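Long-range contacts in endo-pectate lyase (Erwinia chrysanthemi, PDB 3B4N), which cleaves polygalacturonate by calcium-dependent elimination and probably also acts on highly methylated pectins, cutting within the chain: residues 23-28 and 186-191; 70-75 and 208-213; 182-187 and 204-209. All coordinates share one frame; numbering follows the deposited sequence.

Interaction 1 of 3, residues 23-28 and 186-191. With CA (calcium ion), chain C; EDO (1,2-ethanediol), chain G.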
# COMPACT_ATOMS: atom_id res chain seq x y z
N THR A 23 -15.78 -2.48 -5.87
CA THR A 23 -15.43 -1.21 -6.51
C THR A 23 -14.03 -1.37 -7.07
O THR A 23 -13.10 -1.79 -6.37
CB THR A 23 -15.46 -0.03 -5.52
OG1 THR A 23 -16.81 0.17 -5.07
CG2 THR A 23 -14.97 1.24 -6.21
N LEU A 24 -13.89 -1.05 -8.35
CA LEU A 24 -12.63 -1.17 -9.07
C LEU A 24 -12.04 0.18 -9.45
O LEU A 24 -12.76 1.12 -9.77
CB LEU A 24 -12.88 -1.99 -10.34
CG LEU A 24 -11.69 -2.25 -11.27
CD1 LEU A 24 -10.65 -3.07 -10.52
CD2 LEU A 24 -12.15 -3.02 -12.52
N MET A 25 -10.71 0.26 -9.38
CA MET A 25 -9.98 1.46 -9.79
C MET A 25 -8.82 1.02 -10.66
O MET A 25 -8.32 -0.10 -10.55
CB MET A 25 -9.46 2.22 -8.57
CG MET A 25 -10.56 2.84 -7.74
SD MET A 25 -9.90 3.61 -6.26
CE MET A 25 -9.11 4.94 -6.94
N LEU A 26 -8.38 1.92 -11.52
CA LEU A 26 -7.29 1.65 -12.45
C LEU A 26 -6.17 2.67 -12.37
O LEU A 26 -6.42 3.86 -12.15
CB LEU A 26 -7.85 1.68 -13.88
CG LEU A 26 -6.87 1.92 -15.04
CD1 LEU A 26 -6.01 0.69 -15.22
CD2 LEU A 26 -7.64 2.24 -16.33
N SER A 27 -4.94 2.21 -12.54
CA SER A 27 -3.79 3.12 -12.58
C SER A 27 -2.81 2.61 -13.63
O SER A 27 -2.38 1.46 -13.60
CB SER A 27 -3.08 3.22 -11.24
OG SER A 27 -2.07 4.21 -11.31
N GLN A 28 -2.44 3.47 -14.58
CA GLN A 28 -1.51 3.07 -15.63
C GLN A 28 -0.07 3.45 -15.27
O GLN A 28 0.20 4.61 -14.97
CB GLN A 28 -1.91 3.74 -16.94
CG GLN A 28 -3.39 3.59 -17.28
CD GLN A 28 -3.76 4.28 -18.58
OE1 GLN A 28 -3.27 3.92 -19.65
NE2 GLN A 28 -4.63 5.28 -18.49
N ASN A 186 -7.85 -0.34 -0.70
CA ASN A 186 -7.86 0.04 -2.11
C ASN A 186 -7.62 1.53 -2.33
O ASN A 186 -8.46 2.23 -2.90
CB ASN A 186 -9.15 -0.39 -2.80
CG ASN A 186 -9.02 -0.31 -4.31
OD1 ASN A 186 -7.94 -0.60 -4.85
ND2 ASN A 186 -10.09 0.07 -4.99
N VAL A 187 -6.47 2.00 -1.88
CA VAL A 187 -6.10 3.39 -2.08
C VAL A 187 -4.94 3.37 -3.08
O VAL A 187 -4.10 2.46 -3.06
CB VAL A 187 -5.67 4.07 -0.76
CG1 VAL A 187 -5.05 5.44 -1.06
CG2 VAL A 187 -6.90 4.25 0.14
N ILE A 188 -4.93 4.34 -3.98
CA ILE A 188 -3.89 4.44 -4.99
C ILE A 188 -3.17 5.76 -4.81
O ILE A 188 -3.79 6.81 -4.79
CB ILE A 188 -4.49 4.40 -6.41
CG1 ILE A 188 -5.14 3.03 -6.64
CG2 ILE A 188 -3.41 4.69 -7.45
CD1 ILE A 188 -5.76 2.86 -8.02
N TRP A 189 -1.85 5.69 -4.63
CA TRP A 189 -1.02 6.89 -4.48
C TRP A 189 -0.28 7.04 -5.81
O TRP A 189 0.57 6.21 -6.14
CB TRP A 189 0.00 6.71 -3.35
CG TRP A 189 -0.57 6.70 -1.95
CD1 TRP A 189 -0.57 7.73 -1.06
CD2 TRP A 189 -1.15 5.58 -1.27
NE1 TRP A 189 -1.10 7.32 0.14
CE2 TRP A 189 -1.46 6.00 0.04
CE3 TRP A 189 -1.42 4.25 -1.63
CZ2 TRP A 189 -2.03 5.15 0.99
CZ3 TRP A 189 -2.00 3.40 -0.69
CH2 TRP A 189 -2.29 3.86 0.61
N GLU A 190 -0.60 8.09 -6.57
CA GLU A 190 0.04 8.28 -7.88
C GLU A 190 1.53 8.65 -7.82
O GLU A 190 2.28 8.38 -8.77
CB GLU A 190 -0.76 9.31 -8.69
CG GLU A 190 -2.14 8.80 -9.15
CD GLU A 190 -2.07 7.66 -10.18
OE1 GLU A 190 -1.09 7.63 -10.96
OE2 GLU A 190 -2.99 6.82 -10.23
N ASP A 191 1.96 9.24 -6.71
CA ASP A 191 3.36 9.59 -6.48
C ASP A 191 3.42 10.00 -5.01
O ASP A 191 3.12 11.14 -4.67
CB ASP A 191 3.83 10.75 -7.36
CG ASP A 191 5.34 11.03 -7.22
OD1 ASP A 191 5.95 10.58 -6.23
OD2 ASP A 191 5.91 11.70 -8.11
CA CA C . 7.52 10.94 -4.51
C1 EDO G . -16.94 -2.71 -1.95
O1 EDO G . -15.70 -2.71 -1.04
C2 EDO G . -17.70 -1.38 -1.97
O2 EDO G . -16.73 -0.29 -2.52
O HOH W 1 8.45 10.82 -2.27
O HOH W 2 9.71 11.16 -5.41
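M25 and I188 meet because I188 carries CG1 anti to its carbonyl carbon and then runs straight on to CD1 (chi2 -180°), which brings that methyl against M25. There CD1 lies 3.8 Å from M25 CB and 4.1 Å from M25 CE, so it touches both ends of the methionine, whose chain folds back at its last torsion (chi3 71°). The two side chains slide past one another in opposite directions. The other branch, I188 CG2, approaches S27 CB at 4.1 Å. Next to them, the N186 side chain crosses M25 obliquely, ND2 coming within 3.8 Å of M25 SD; the same ND2 makes a weak hydrogen bond to G36 O. The two backbones run nearly parallel yet their axes stay 8.7 Å apart, too far for direct strand pairing, and the contact is carried by side chains. The contact joins two domains: 23-28 lies on an outermost strand of the three-stranded antiparallel sheet in the N-terminal domain, whereas 187-189 belongs to the right-handed parallel beta-helix. At the far end, S27 OG donates to E190 OE2 over 3.0 Å, arriving on the syn side and 25° out of the carboxylate plane. E190 is gripped further by salt bridges, OE1 with K29 and OE2 with R165, so both oxygens have cationic partners and the carboxylate probably stays ionised. Immediately after it, D191 turns to the calcium ion, which it binds through OD1 at 2.4 Å together with N213, I192 and Y218.

Interaction 2 of 3, residues 70-75 and 208-213. With CA (calcium ion), chain C.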
# COMPACT_ATOMS: atom_id res chain seq x y z
N THR A 70 -6.03 -11.73 -2.93
CA THR A 70 -5.49 -10.55 -3.56
C THR A 70 -6.55 -9.48 -3.82
O THR A 70 -7.74 -9.78 -3.95
CB THR A 70 -4.78 -10.91 -4.89
OG1 THR A 70 -4.06 -9.76 -5.36
CG2 THR A 70 -5.79 -11.34 -5.97
N ARG A 71 -6.12 -8.23 -3.88
CA ARG A 71 -7.03 -7.13 -4.18
C ARG A 71 -6.42 -6.26 -5.27
O ARG A 71 -6.88 -5.14 -5.52
CB ARG A 71 -7.31 -6.30 -2.92
CG ARG A 71 -8.13 -7.06 -1.87
CD ARG A 71 -9.55 -7.36 -2.36
NE ARG A 71 -10.36 -7.99 -1.31
CZ ARG A 71 -10.45 -9.30 -1.09
NH1 ARG A 71 -9.79 -10.17 -1.83
NH2 ARG A 71 -11.22 -9.74 -0.10
N THR A 72 -5.38 -6.79 -5.92
CA THR A 72 -4.73 -6.06 -7.01
C THR A 72 -4.38 -7.02 -8.15
O THR A 72 -4.33 -8.24 -7.97
CB THR A 72 -3.41 -5.39 -6.55
OG1 THR A 72 -2.47 -6.40 -6.17
CG2 THR A 72 -3.65 -4.42 -5.38
N PHE A 73 -4.14 -6.45 -9.32
CA PHE A 73 -3.79 -7.21 -10.51
C PHE A 73 -3.06 -6.30 -11.48
O PHE A 73 -3.30 -5.10 -11.51
CB PHE A 73 -5.06 -7.74 -11.19
CG PHE A 73 -4.78 -8.51 -12.45
CD1 PHE A 73 -4.22 -9.78 -12.38
CD2 PHE A 73 -5.08 -7.97 -13.70
CE1 PHE A 73 -3.95 -10.51 -13.53
CE2 PHE A 73 -4.81 -8.70 -14.87
CZ PHE A 73 -4.25 -9.96 -14.78
N LYS A 74 -2.15 -6.87 -12.25
CA LYS A 74 -1.45 -6.08 -13.24
C LYS A 74 -1.58 -6.73 -14.61
O LYS A 74 -1.42 -7.94 -14.76
CB LYS A 74 0.03 -5.89 -12.88
CG LYS A 74 0.87 -7.13 -12.93
CD LYS A 74 2.32 -6.76 -12.58
CE LYS A 74 3.24 -7.96 -12.70
NZ LYS A 74 2.83 -9.08 -11.80
N ASP A 75 -1.93 -5.91 -15.60
CA ASP A 75 -2.08 -6.36 -16.98
C ASP A 75 -1.05 -5.65 -17.84
O ASP A 75 -1.14 -4.45 -18.06
CB ASP A 75 -3.49 -6.04 -17.50
CG ASP A 75 -3.69 -6.50 -18.94
OD1 ASP A 75 -4.64 -6.05 -19.59
OD2 ASP A 75 -2.88 -7.33 -19.41
N GLY A 208 -4.73 -4.19 0.08
CA GLY A 208 -4.59 -3.91 -1.34
C GLY A 208 -4.04 -2.50 -1.52
O GLY A 208 -3.34 -1.97 -0.65
N GLY A 209 -4.35 -1.90 -2.66
CA GLY A 209 -3.87 -0.57 -2.97
C GLY A 209 -2.64 -0.64 -3.86
O GLY A 209 -1.99 -1.68 -3.95
N ILE A 210 -2.33 0.47 -4.51
CA ILE A 210 -1.17 0.56 -5.40
C ILE A 210 -0.47 1.86 -5.04
O ILE A 210 -1.10 2.92 -5.07
CB ILE A 210 -1.61 0.63 -6.89
CG1 ILE A 210 -2.43 -0.61 -7.27
CG2 ILE A 210 -0.37 0.76 -7.77
CD1 ILE A 210 -1.65 -1.88 -7.36
N ALA A 211 0.81 1.79 -4.69
CA ALA A 211 1.55 3.00 -4.33
C ALA A 211 2.76 3.20 -5.23
O ALA A 211 3.69 2.39 -5.24
CB ALA A 211 1.98 2.94 -2.87
N HIS A 212 2.75 4.29 -5.96
CA HIS A 212 3.83 4.61 -6.87
C HIS A 212 4.76 5.65 -6.28
O HIS A 212 4.35 6.52 -5.52
CB HIS A 212 3.25 5.16 -8.18
CG HIS A 212 4.28 5.41 -9.24
ND1 HIS A 212 4.94 4.39 -9.88
CD2 HIS A 212 4.76 6.56 -9.76
CE1 HIS A 212 5.78 4.90 -10.76
NE2 HIS A 212 5.69 6.21 -10.71
N ASN A 213 6.04 5.52 -6.59
CA ASN A 213 6.99 6.55 -6.19
C ASN A 213 8.02 6.56 -7.30
O ASN A 213 8.14 5.60 -8.06
CB ASN A 213 7.64 6.30 -4.83
CG ASN A 213 7.95 7.61 -4.11
OD1 ASN A 213 7.93 8.68 -4.74
ND2 ASN A 213 8.24 7.55 -2.82
CA CA C . 7.52 10.94 -4.51
O HOH W 3 -6.64 -2.84 -3.91
O HOH W 1 8.45 10.82 -2.27
O HOH W 2 9.71 11.16 -5.41
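R71 and G208 bring their backbones closest, with 4.9 Å between R71 CA and G208 CA, but no hydrogen bond joins the two segments directly. Instead, G209 N donates to a water at 2.8 Å, and that water lies equally close, 2.8 Å, to R71 O, one of several acceptors competing for its protons. G208 and G209 both have positive phi (69° and 98°), a bend that takes the chain into strand 210-213, and R71 CB rests 4.0 Å from G208 CA with no side chain intervening. The main side-chain contact is made by T72: CG2 lies 3.5 Å from G209 O and 3.8 Å from I210 CD1. Its hydroxyl, held between the backbone N and the carbonyl carbon (chi1 64°), is bonded to N240 O, which helps fix the methyl's orientation. R71 leads its guanidinium away from the glycines; NH1 reaches T70 O at 3.0 Å from above the carbonyl plane and also bonds A68 O. At the far end of 208-213 from the glycines, N213 OD1 binds calcium. Strand 72-75 is an outermost strand of the N-terminal three-stranded sheet, paired with 32-39, while 210-213 runs between 181-189 and 241-244 in the parallel beta-helix.

Interaction 3 of 3, residues 182-187 and 204-209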
# COMPACT_ATOMS: atom_id res chain seq x y z
N CYS A 182 -7.44 1.41 12.20
CA CYS A 182 -7.78 1.99 10.92
C CYS A 182 -7.44 1.05 9.77
O CYS A 182 -6.47 0.30 9.82
CB CYS A 182 -7.00 3.27 10.69
SG CYS A 182 -6.85 4.43 12.09
N THR A 183 -8.26 1.12 8.74
CA THR A 183 -8.04 0.33 7.55
C THR A 183 -8.02 1.26 6.34
O THR A 183 -8.88 2.14 6.20
CB THR A 183 -9.12 -0.76 7.39
OG1 THR A 183 -8.97 -1.71 8.45
CG2 THR A 183 -8.97 -1.48 6.06
N ILE A 184 -7.00 1.09 5.51
CA ILE A 184 -6.81 1.88 4.30
C ILE A 184 -6.93 0.82 3.21
O ILE A 184 -6.01 0.05 2.95
CB ILE A 184 -5.43 2.57 4.35
CG1 ILE A 184 -5.40 3.52 5.56
CG2 ILE A 184 -5.16 3.30 3.05
CD1 ILE A 184 -4.03 4.17 5.81
N GLU A 185 -8.11 0.80 2.59
CA GLU A 185 -8.48 -0.23 1.63
C GLU A 185 -8.62 0.26 0.20
O GLU A 185 -9.41 1.15 -0.09
CB GLU A 185 -9.79 -0.84 2.13
CG GLU A 185 -10.35 -1.99 1.34
CD GLU A 185 -11.54 -2.61 2.05
OE1 GLU A 185 -12.09 -3.61 1.53
OE2 GLU A 185 -11.93 -2.11 3.13
N ASN A 186 -7.85 -0.34 -0.70
CA ASN A 186 -7.86 0.04 -2.11
C ASN A 186 -7.62 1.53 -2.33
O ASN A 186 -8.46 2.23 -2.90
CB ASN A 186 -9.15 -0.39 -2.80
CG ASN A 186 -9.02 -0.31 -4.31
OD1 ASN A 186 -7.94 -0.60 -4.85
ND2 ASN A 186 -10.09 0.07 -4.99
N VAL A 187 -6.47 2.00 -1.88
CA VAL A 187 -6.10 3.39 -2.08
C VAL A 187 -4.94 3.37 -3.08
O VAL A 187 -4.10 2.46 -3.06
CB VAL A 187 -5.67 4.07 -0.76
CG1 VAL A 187 -5.05 5.44 -1.06
CG2 VAL A 187 -6.90 4.25 0.14
N MET A 204 -2.97 -0.26 12.13
CA MET A 204 -3.23 0.34 10.82
C MET A 204 -3.07 -0.78 9.78
O MET A 204 -1.99 -1.36 9.64
CB MET A 204 -2.26 1.49 10.55
CG MET A 204 -2.41 2.09 9.15
SD MET A 204 -1.36 3.53 8.87
CE MET A 204 0.16 2.71 8.42
N THR A 205 -4.15 -1.09 9.07
CA THR A 205 -4.14 -2.16 8.09
C THR A 205 -4.28 -1.64 6.67
O THR A 205 -5.21 -0.88 6.38
CB THR A 205 -5.30 -3.14 8.36
OG1 THR A 205 -5.18 -3.65 9.69
CG2 THR A 205 -5.28 -4.30 7.37
N ILE A 206 -3.35 -2.03 5.80
CA ILE A 206 -3.37 -1.65 4.39
C ILE A 206 -3.91 -2.90 3.67
O ILE A 206 -3.30 -3.97 3.77
CB ILE A 206 -1.96 -1.35 3.84
CG1 ILE A 206 -1.23 -0.33 4.73
CG2 ILE A 206 -2.06 -0.86 2.41
CD1 ILE A 206 -1.96 1.00 4.94
N VAL A 207 -5.04 -2.76 2.99
CA VAL A 207 -5.68 -3.87 2.27
C VAL A 207 -5.65 -3.56 0.79
O VAL A 207 -6.46 -2.76 0.29
CB VAL A 207 -7.15 -4.07 2.74
CG1 VAL A 207 -7.75 -5.31 2.05
CG2 VAL A 207 -7.20 -4.25 4.25
N GLY A 208 -4.73 -4.19 0.08
CA GLY A 208 -4.59 -3.91 -1.34
C GLY A 208 -4.04 -2.50 -1.52
O GLY A 208 -3.34 -1.97 -0.65
N GLY A 209 -4.35 -1.90 -2.66
CA GLY A 209 -3.87 -0.57 -2.97
C GLY A 209 -2.64 -0.64 -3.86
O GLY A 209 -1.99 -1.68 -3.95
O HOH W 4 -6.59 -2.16 11.55
O HOH W 5 -4.79 0.42 0.17
O HOH W 3 -6.64 -2.84 -3.91
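I184 CB starts a run of contacts with the next coil: it lies 3.9 Å from I206 CD1, while CG1 extends anti to the carbonyl carbon (chi1 -62°) and leads to CD1. That terminal methyl touches I206 CD1 at 3.9 Å and M204 SD at 4.1 Å, so one isoleucine spans two residues of the neighbouring strand. The remaining branch, CG2, packs against W189. On the other face T183 and T205 lie side by side, and T183 CG2 meets V207 CG2 at 3.8 Å. The backbones pair in parallel register, C182 with M204 through E185 with V207. I184 N gives a nearly straight bond to T205 O (2.8 Å, 171° at the hydrogen), whereas V207 N reaches I184 O at 3.0 Å from a position tilted 31° from the carbonyl plane. Past the strands, a water bonded to I184 O, V187 N and G208 O bridges the two segments at the corner. C182 is tied to C177 by a disulfide. Like residues stacked from coil to coil, buried I184 and I206 inside and partly exposed T183 and T205 outside, are characteristic of the right-handed parallel beta-helix; N186, with its left-handed backbone conformation, is consistent with the asparagine-containing T2 turn of pectate lyases.

Along the chain, the first segments of interactions 1 and 2 come from the N-terminal antiparallel domain, and the rest lies on two successive coils of the beta-helix: 182-191, then 204-213. Interactions 1 and 2 are about 7 Å apart between centres; interaction 3 is about 12 Å from interaction 1 and 11 Å from interaction 2. N186 and V187 are shared by interactions 1 and 3, G208 and G209 by 2 and 3. The coils also pair beyond the corner, with probable hydrogen bonds from I210 N to V187 O and from W189 N to I210 O. Interaction 3 pairs the strands before the corner; residues at and beyond it receive the N-terminal domain in interactions 1 and 2, and the same two coils supply D191 and N213 to one calcium ion.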